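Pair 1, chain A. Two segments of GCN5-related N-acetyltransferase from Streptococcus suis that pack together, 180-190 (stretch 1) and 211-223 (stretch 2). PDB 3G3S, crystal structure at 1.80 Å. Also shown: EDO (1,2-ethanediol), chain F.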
# COMPACT_ATOMS: atom_id res chain seq x y z
N SER A 180 -12.53 2.46 0.28
CA SER A 180 -11.35 3.33 0.26
C SER A 180 -10.13 2.52 -0.14
O SER A 180 -10.00 1.34 0.24
CB SER A 180 -11.05 3.85 1.67
OG SER A 180 -12.16 4.47 2.24
N TYR A 181 -9.23 3.15 -0.88
CA TYR A 181 -7.94 2.54 -1.18
C TYR A 181 -6.89 3.62 -0.91
O TYR A 181 -7.24 4.73 -0.55
CB TYR A 181 -7.88 1.95 -2.59
CG TYR A 181 -7.99 2.94 -3.70
CD1 TYR A 181 -9.22 3.47 -4.05
CD2 TYR A 181 -6.87 3.35 -4.42
CE1 TYR A 181 -9.33 4.41 -5.09
CE2 TYR A 181 -6.98 4.28 -5.45
CZ TYR A 181 -8.22 4.79 -5.78
OH TYR A 181 -8.35 5.72 -6.81
N SER A 182 -5.63 3.28 -1.08
CA SER A 182 -4.51 4.16 -0.76
C SER A 182 -4.63 5.57 -1.29
O SER A 182 -4.28 6.52 -0.61
CB SER A 182 -3.21 3.52 -1.29
OG SER A 182 -3.32 3.19 -2.67
N ALA A 183 -5.16 5.71 -2.49
CA ALA A 183 -5.23 7.00 -3.15
C ALA A 183 -6.66 7.50 -3.44
O ALA A 183 -6.85 8.47 -4.19
CB ALA A 183 -4.43 6.92 -4.44
N GLY A 184 -7.69 6.87 -2.88
CA GLY A 184 -9.02 7.32 -3.22
C GLY A 184 -10.11 6.53 -2.57
O GLY A 184 -9.85 5.81 -1.62
N ILE A 185 -11.32 6.71 -3.09
CA ILE A 185 -12.52 6.01 -2.63
C ILE A 185 -13.38 5.55 -3.83
O ILE A 185 -13.21 6.00 -4.96
CB ILE A 185 -13.42 6.85 -1.68
CG1 ILE A 185 -13.96 8.10 -2.42
CG2 ILE A 185 -12.67 7.21 -0.40
CD1 ILE A 185 -15.10 8.84 -1.72
N GLU A 186 -14.29 4.62 -3.55
CA GLU A 186 -15.25 4.12 -4.51
C GLU A 186 -16.58 4.68 -4.06
O GLU A 186 -17.02 4.43 -2.93
CB GLU A 186 -15.27 2.60 -4.51
CG GLU A 186 -16.09 2.02 -5.63
CD GLU A 186 -15.42 2.15 -6.97
OE1 GLU A 186 -14.54 1.33 -7.32
OE2 GLU A 186 -15.80 3.07 -7.70
N ILE A 187 -17.23 5.46 -4.93
CA ILE A 187 -18.42 6.17 -4.54
C ILE A 187 -19.70 5.35 -4.57
O ILE A 187 -19.90 4.48 -5.41
CB ILE A 187 -18.62 7.45 -5.44
CG1 ILE A 187 -17.50 8.41 -5.19
CG2 ILE A 187 -20.02 8.09 -5.18
CD1 ILE A 187 -17.65 9.75 -5.97
N GLU A 188 -20.52 5.63 -3.56
CA GLU A 188 -21.85 5.09 -3.41
C GLU A 188 -22.72 6.31 -3.31
O GLU A 188 -22.45 7.16 -2.47
CB GLU A 188 -21.94 4.34 -2.09
CG GLU A 188 -23.33 3.94 -1.64
CD GLU A 188 -23.95 2.80 -2.44
OE1 GLU A 188 -23.28 2.13 -3.23
OE2 GLU A 188 -25.15 2.57 -2.23
N VAL A 189 -23.76 6.38 -4.13
CA VAL A 189 -24.73 7.44 -4.07
C VAL A 189 -26.11 6.79 -3.89
O VAL A 189 -26.44 5.80 -4.58
CB VAL A 189 -24.73 8.31 -5.34
CG1 VAL A 189 -25.74 9.41 -5.19
CG2 VAL A 189 -23.34 8.89 -5.59
N ASP A 190 -26.92 7.35 -2.99
CA ASP A 190 -28.26 6.85 -2.73
C ASP A 190 -29.23 8.00 -2.42
O ASP A 190 -28.84 8.98 -1.77
CB ASP A 190 -28.23 5.93 -1.52
CG ASP A 190 -27.52 4.60 -1.78
OD1 ASP A 190 -28.04 3.83 -2.62
OD2 ASP A 190 -26.51 4.29 -1.10
N ALA A 211 -14.74 17.35 -2.15
CA ALA A 211 -14.09 17.00 -0.89
C ALA A 211 -12.88 16.09 -1.13
O ALA A 211 -11.83 16.23 -0.49
CB ALA A 211 -15.09 16.33 0.04
N CYS A 212 -13.05 15.13 -2.04
CA CYS A 212 -11.98 14.20 -2.41
C CYS A 212 -10.81 14.91 -3.04
O CYS A 212 -9.68 14.78 -2.59
CB CYS A 212 -12.50 13.15 -3.37
SG CYS A 212 -13.43 11.87 -2.47
N LEU A 213 -11.11 15.66 -4.09
CA LEU A 213 -10.09 16.41 -4.80
C LEU A 213 -9.31 17.31 -3.84
O LEU A 213 -8.09 17.38 -3.88
CB LEU A 213 -10.71 17.20 -5.94
CG LEU A 213 -11.37 16.42 -7.09
CD1 LEU A 213 -11.83 17.42 -8.11
CD2 LEU A 213 -10.48 15.37 -7.76
N ASP A 214 -10.03 17.97 -2.94
CA ASP A 214 -9.42 18.82 -1.93
C ASP A 214 -8.41 18.08 -1.05
O ASP A 214 -7.43 18.66 -0.61
CB ASP A 214 -10.51 19.41 -1.03
CG ASP A 214 -9.96 20.32 0.03
OD1 ASP A 214 -9.45 21.41 -0.33
OD2 ASP A 214 -10.05 19.95 1.22
N ARG A 215 -8.65 16.80 -0.80
CA ARG A 215 -7.75 16.00 0.03
C ARG A 215 -6.76 15.17 -0.81
O ARG A 215 -6.02 14.36 -0.27
CB ARG A 215 -8.56 15.03 0.91
CG ARG A 215 -9.44 15.65 1.93
CD ARG A 215 -10.54 14.69 2.32
NE ARG A 215 -11.32 15.09 3.50
CZ ARG A 215 -12.24 16.06 3.54
NH1 ARG A 215 -12.50 16.83 2.48
NH2 ARG A 215 -12.89 16.29 4.67
N GLY A 216 -6.74 15.37 -2.12
CA GLY A 216 -5.87 14.58 -2.99
C GLY A 216 -6.30 13.14 -3.25
O GLY A 216 -5.50 12.34 -3.70
N LEU A 217 -7.56 12.83 -2.98
CA LEU A 217 -8.10 11.50 -3.19
C LEU A 217 -8.79 11.43 -4.54
O LEU A 217 -9.39 12.41 -4.98
CB LEU A 217 -9.12 11.18 -2.10
CG LEU A 217 -8.58 11.26 -0.67
CD1 LEU A 217 -9.70 11.12 0.32
CD2 LEU A 217 -7.51 10.21 -0.47
N TYR A 218 -8.68 10.30 -5.24
CA TYR A 218 -9.41 10.12 -6.48
C TYR A 218 -10.79 9.57 -6.15
O TYR A 218 -10.90 8.54 -5.44
CB TYR A 218 -8.73 9.16 -7.45
CG TYR A 218 -9.57 8.92 -8.67
CD1 TYR A 218 -9.75 9.93 -9.61
CD2 TYR A 218 -10.25 7.71 -8.87
CE1 TYR A 218 -10.56 9.75 -10.71
CE2 TYR A 218 -11.05 7.53 -10.00
CZ TYR A 218 -11.20 8.57 -10.92
OH TYR A 218 -11.98 8.43 -12.04
N PRO A 219 -11.87 10.27 -6.57
CA PRO A 219 -13.23 9.79 -6.37
C PRO A 219 -13.66 8.90 -7.52
O PRO A 219 -13.98 9.36 -8.61
CB PRO A 219 -14.04 11.09 -6.32
CG PRO A 219 -13.27 12.04 -7.18
CD PRO A 219 -11.85 11.61 -7.20
N SER A 220 -13.65 7.59 -7.29
CA SER A 220 -14.03 6.64 -8.35
C SER A 220 -15.52 6.42 -8.49
O SER A 220 -16.25 6.40 -7.48
CB SER A 220 -13.42 5.26 -8.06
OG SER A 220 -13.87 4.30 -8.98
N TRP A 221 -15.97 6.19 -9.72
CA TRP A 221 -17.37 5.85 -10.01
C TRP A 221 -17.45 4.56 -10.83
O TRP A 221 -16.78 4.42 -11.86
CB TRP A 221 -18.05 6.97 -10.78
CG TRP A 221 -19.54 6.93 -10.79
CD1 TRP A 221 -20.34 6.08 -11.50
CD2 TRP A 221 -20.41 7.83 -10.13
NE1 TRP A 221 -21.66 6.38 -11.30
CE2 TRP A 221 -21.75 7.45 -10.46
CE3 TRP A 221 -20.21 8.91 -9.26
CZ2 TRP A 221 -22.86 8.10 -9.95
CZ3 TRP A 221 -21.34 9.57 -8.75
CH2 TRP A 221 -22.64 9.16 -9.11
N ASP A 222 -18.26 3.62 -10.37
CA ASP A 222 -18.50 2.40 -11.10
C ASP A 222 -20.03 2.29 -11.09
O ASP A 222 -20.65 2.08 -10.06
CB ASP A 222 -17.81 1.23 -10.44
CG ASP A 222 -17.66 0.05 -11.33
OD1 ASP A 222 -16.94 0.12 -12.34
OD2 ASP A 222 -18.19 -1.03 -10.95
N ALA A 223 -20.63 2.50 -12.25
CA ALA A 223 -22.07 2.64 -12.39
C ALA A 223 -22.84 1.32 -12.31
O ALA A 223 -22.62 0.43 -13.12
CB ALA A 223 -22.40 3.36 -13.70
C1 EDO F . -20.27 0.59 -4.86
O1 EDO F . -21.53 1.18 -5.24
C2 EDO F . -19.47 0.17 -6.09
O2 EDO F . -19.89 0.92 -7.24
O HOH W 1 -5.26 9.90 -5.75
O HOH W 2 -18.72 3.63 -7.60
O HOH W 3 -13.70 1.47 -9.76

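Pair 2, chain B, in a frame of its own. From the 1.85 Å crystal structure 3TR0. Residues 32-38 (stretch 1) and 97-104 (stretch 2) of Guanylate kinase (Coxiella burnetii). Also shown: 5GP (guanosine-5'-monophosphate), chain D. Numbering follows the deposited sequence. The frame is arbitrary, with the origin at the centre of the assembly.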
# COMPACT_ATOMS: atom_id res chain seq x y z
N ALA B 32 -1.67 -15.00 -5.91
CA ALA B 32 -1.89 -16.23 -5.17
C ALA B 32 -2.46 -15.93 -3.79
O ALA B 32 -2.37 -14.80 -3.31
CB ALA B 32 -0.58 -17.01 -5.05
N GLU B 33 -3.05 -16.94 -3.17
CA GLU B 33 -3.50 -16.87 -1.78
C GLU B 33 -4.55 -15.79 -1.54
O GLU B 33 -4.56 -15.12 -0.50
CB GLU B 33 -2.31 -16.68 -0.84
CG GLU B 33 -1.29 -17.80 -0.92
CD GLU B 33 -0.11 -17.60 0.02
OE1 GLU B 33 -0.07 -18.28 1.07
OE2 GLU B 33 0.77 -16.77 -0.30
N ILE B 34 -5.44 -15.62 -2.51
CA ILE B 34 -6.55 -14.69 -2.37
C ILE B 34 -7.75 -15.23 -3.13
O ILE B 34 -7.63 -15.69 -4.27
CB ILE B 34 -6.16 -13.26 -2.85
CG1 ILE B 34 -7.27 -12.25 -2.55
CG2 ILE B 34 -5.80 -13.26 -4.33
CD1 ILE B 34 -6.84 -10.80 -2.70
N LYS B 35 -8.91 -15.21 -2.49
CA LYS B 35 -10.12 -15.76 -3.10
C LYS B 35 -11.29 -14.79 -2.99
O LYS B 35 -11.35 -13.97 -2.08
CB LYS B 35 -10.47 -17.10 -2.46
CG LYS B 35 -9.30 -18.07 -2.44
CD LYS B 35 -9.63 -19.40 -3.10
CE LYS B 35 -10.23 -20.37 -2.10
NZ LYS B 35 -10.35 -21.74 -2.68
N ILE B 36 -12.21 -14.89 -3.94
CA ILE B 36 -13.38 -14.03 -3.96
C ILE B 36 -14.55 -14.67 -3.24
O ILE B 36 -14.93 -15.81 -3.54
CB ILE B 36 -13.83 -13.73 -5.41
CG1 ILE B 36 -12.68 -13.15 -6.22
CG2 ILE B 36 -15.01 -12.78 -5.40
CD1 ILE B 36 -12.97 -13.06 -7.71
N SER B 37 -15.13 -13.95 -2.29
CA SER B 37 -16.35 -14.42 -1.63
C SER B 37 -17.51 -14.40 -2.62
O SER B 37 -17.79 -13.37 -3.23
CB SER B 37 -16.68 -13.55 -0.42
OG SER B 37 -17.92 -13.91 0.14
N ILE B 38 -18.17 -15.54 -2.77
CA ILE B 38 -19.37 -15.62 -3.60
C ILE B 38 -20.58 -15.33 -2.72
O ILE B 38 -20.86 -16.06 -1.77
CB ILE B 38 -19.53 -17.00 -4.25
CG1 ILE B 38 -18.33 -17.29 -5.16
CG2 ILE B 38 -20.83 -17.07 -5.03
CD1 ILE B 38 -18.00 -16.15 -6.10
N GLY B 97 -5.16 -18.81 5.88
CA GLY B 97 -4.12 -17.87 5.52
C GLY B 97 -4.34 -17.21 4.17
O GLY B 97 -3.42 -16.63 3.59
N ARG B 98 -5.57 -17.29 3.67
CA ARG B 98 -5.91 -16.69 2.38
C ARG B 98 -6.66 -15.37 2.58
O ARG B 98 -7.61 -15.30 3.36
CB ARG B 98 -6.81 -17.62 1.56
CG ARG B 98 -6.21 -18.98 1.24
CD ARG B 98 -7.15 -19.75 0.32
NE ARG B 98 -6.73 -21.13 0.13
CZ ARG B 98 -7.19 -22.16 0.84
NH1 ARG B 98 -8.09 -21.95 1.79
NH2 ARG B 98 -6.74 -23.39 0.60
N ASP B 99 -6.22 -14.33 1.88
CA ASP B 99 -6.95 -13.08 1.86
C ASP B 99 -8.27 -13.28 1.15
O ASP B 99 -8.41 -14.19 0.33
CB ASP B 99 -6.12 -11.99 1.17
CG ASP B 99 -4.80 -11.75 1.87
OD1 ASP B 99 -4.83 -11.29 3.03
OD2 ASP B 99 -3.74 -12.04 1.27
N VAL B 100 -9.25 -12.44 1.46
CA VAL B 100 -10.57 -12.58 0.86
C VAL B 100 -10.99 -11.28 0.22
O VAL B 100 -10.88 -10.21 0.83
CB VAL B 100 -11.62 -12.99 1.90
CG1 VAL B 100 -13.02 -12.95 1.27
CG2 VAL B 100 -11.32 -14.39 2.44
N LEU B 101 -11.48 -11.37 -1.01
CA LEU B 101 -12.03 -10.22 -1.70
C LEU B 101 -13.53 -10.17 -1.51
O LEU B 101 -14.23 -11.16 -1.74
CB LEU B 101 -11.70 -10.31 -3.19
CG LEU B 101 -10.24 -10.01 -3.52
CD1 LEU B 101 -9.84 -10.64 -4.84
CD2 LEU B 101 -10.03 -8.51 -3.56
N LEU B 102 -14.03 -9.02 -1.08
CA LEU B 102 -15.47 -8.83 -0.91
C LEU B 102 -15.97 -7.78 -1.90
O LEU B 102 -15.67 -6.60 -1.77
CB LEU B 102 -15.79 -8.40 0.52
CG LEU B 102 -15.35 -9.34 1.65
CD1 LEU B 102 -15.57 -8.69 3.02
CD2 LEU B 102 -16.10 -10.65 1.56
N GLU B 103 -16.73 -8.23 -2.89
CA GLU B 103 -17.34 -7.31 -3.84
C GLU B 103 -18.69 -6.93 -3.30
O GLU B 103 -19.69 -7.60 -3.56
CB GLU B 103 -17.51 -7.98 -5.20
CG GLU B 103 -16.23 -8.44 -5.86
CD GLU B 103 -16.49 -9.15 -7.17
OE1 GLU B 103 -17.08 -10.26 -7.14
OE2 GLU B 103 -16.12 -8.61 -8.23
N ILE B 104 -18.73 -5.86 -2.50
CA ILE B 104 -19.94 -5.47 -1.80
C ILE B 104 -20.17 -3.98 -1.92
O ILE B 104 -19.26 -3.24 -2.28
CB ILE B 104 -19.88 -5.87 -0.31
CG1 ILE B 104 -18.66 -5.23 0.36
CG2 ILE B 104 -19.81 -7.39 -0.17
CD1 ILE B 104 -18.51 -5.59 1.83
P 5GP D . -25.74 -7.11 -9.23
O1P 5GP D . -24.97 -8.35 -9.59
O2P 5GP D . -27.20 -7.24 -8.93
O3P 5GP D . -25.53 -6.08 -10.33
O5' 5GP D . -25.01 -6.37 -8.03
C5' 5GP D . -25.64 -5.31 -7.33
C4' 5GP D . -24.71 -4.69 -6.32
O4' 5GP D . -24.91 -5.31 -5.04
C3' 5GP D . -23.23 -4.89 -6.59
O3' 5GP D . -22.71 -3.97 -7.54
C2' 5GP D . -22.60 -4.74 -5.21
O2' 5GP D . -22.37 -3.37 -4.91
C1' 5GP D . -23.72 -5.24 -4.29
N9 5GP D . -23.44 -6.58 -3.73
C8 5GP D . -23.24 -7.74 -4.36
N7 5GP D . -23.03 -8.71 -3.43
C5 5GP D . -23.10 -8.12 -2.21
C6 5GP D . -22.98 -8.57 -0.90
O6 5GP D . -22.74 -9.78 -0.65
N1 5GP D . -23.12 -7.69 0.10
C2 5GP D . -23.37 -6.40 -0.13
N2 5GP D . -23.50 -5.52 0.89
N3 5GP D . -23.49 -5.93 -1.39
C4 5GP D . -23.37 -6.79 -2.43
O HOH W 4 -18.02 -10.75 -2.49
O HOH W 5 -18.46 -11.96 -5.69

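Two short parallel strands can be joined by one backbone pattern while the side chains along them differ almost completely. Pairs 1 and 2 illustrate the principle: their central backbones superpose with an RMSD of 0.8 Å, and the strands diverge by 24° in pair 1 and 28° in pair 2. In each, a strand following a glycine, Gly A216 or its match Gly B97, runs alongside the first stretch.

The hydrogen-bond ladder is the same at every rung. In pair 1, Tyr A218 N donates to Ala A183 O (2.8 Å), Ile A185 N to Tyr A218 O (3.0 Å), Ser A220 N to Ile A185 O (2.9 Å) and Ile A187 N to Ser A220 O (2.9 Å). The matched bonds of pair 2 run from Asp B99 N to Glu B33 O (3.0 Å), Lys B35 N to Asp B99 O (3.0 Å), Leu B101 N to Lys B35 O (2.8 Å) and Ser B37 N to Leu B101 O (3.0 Å). Each strand alternately donates and accepts, as parallel pairing requires, and none of these bonds depends on side-chain chemistry.

The side chains diverge most clearly where Glu A186 and Ser A220 match Ile B36 and Leu B101. In pair 1 these two positions are polar: Ser A220 OG donates to Glu A186 OE2 at 2.6 Å, and one water bridges Glu A186 OE1 (2.6 Å) and Ser A220 OG (2.9 Å). Pair 2 fills the equivalent place with hydrocarbon. Leu B101 CG lies 3.6 Å from Ile B34 CD1, and Leu B101 CD1 lies 4.0 Å from Ile B36 CG1.

Ile B34 can contribute because its backbone leaves room for a side chain. Its counterpart, Gly A184, does not: an ideal CB there would lie 2.2 Å from Tyr A218 O, a clash.

On the other face, Lys B35 lays its aliphatic portion along an arginine, with Lys B35 CG 3.9 Å from Arg B98 CD.

Further along, Ile A187 matches Ser B37, and both point toward the opposing stretch. Both also touch the same matched pair of positions. Ile A187 CD1 lies 3.9 Å from Pro A219 CB and Ile A187 CG2 4.1 Å from Trp A221 CZ3, while Ser B37 CB lies 4.1 Å from Val B100 CG1 and 3.6 Å from Leu B102 CD2. The backbone thus fixes the register, and quite different side chains complete the packing.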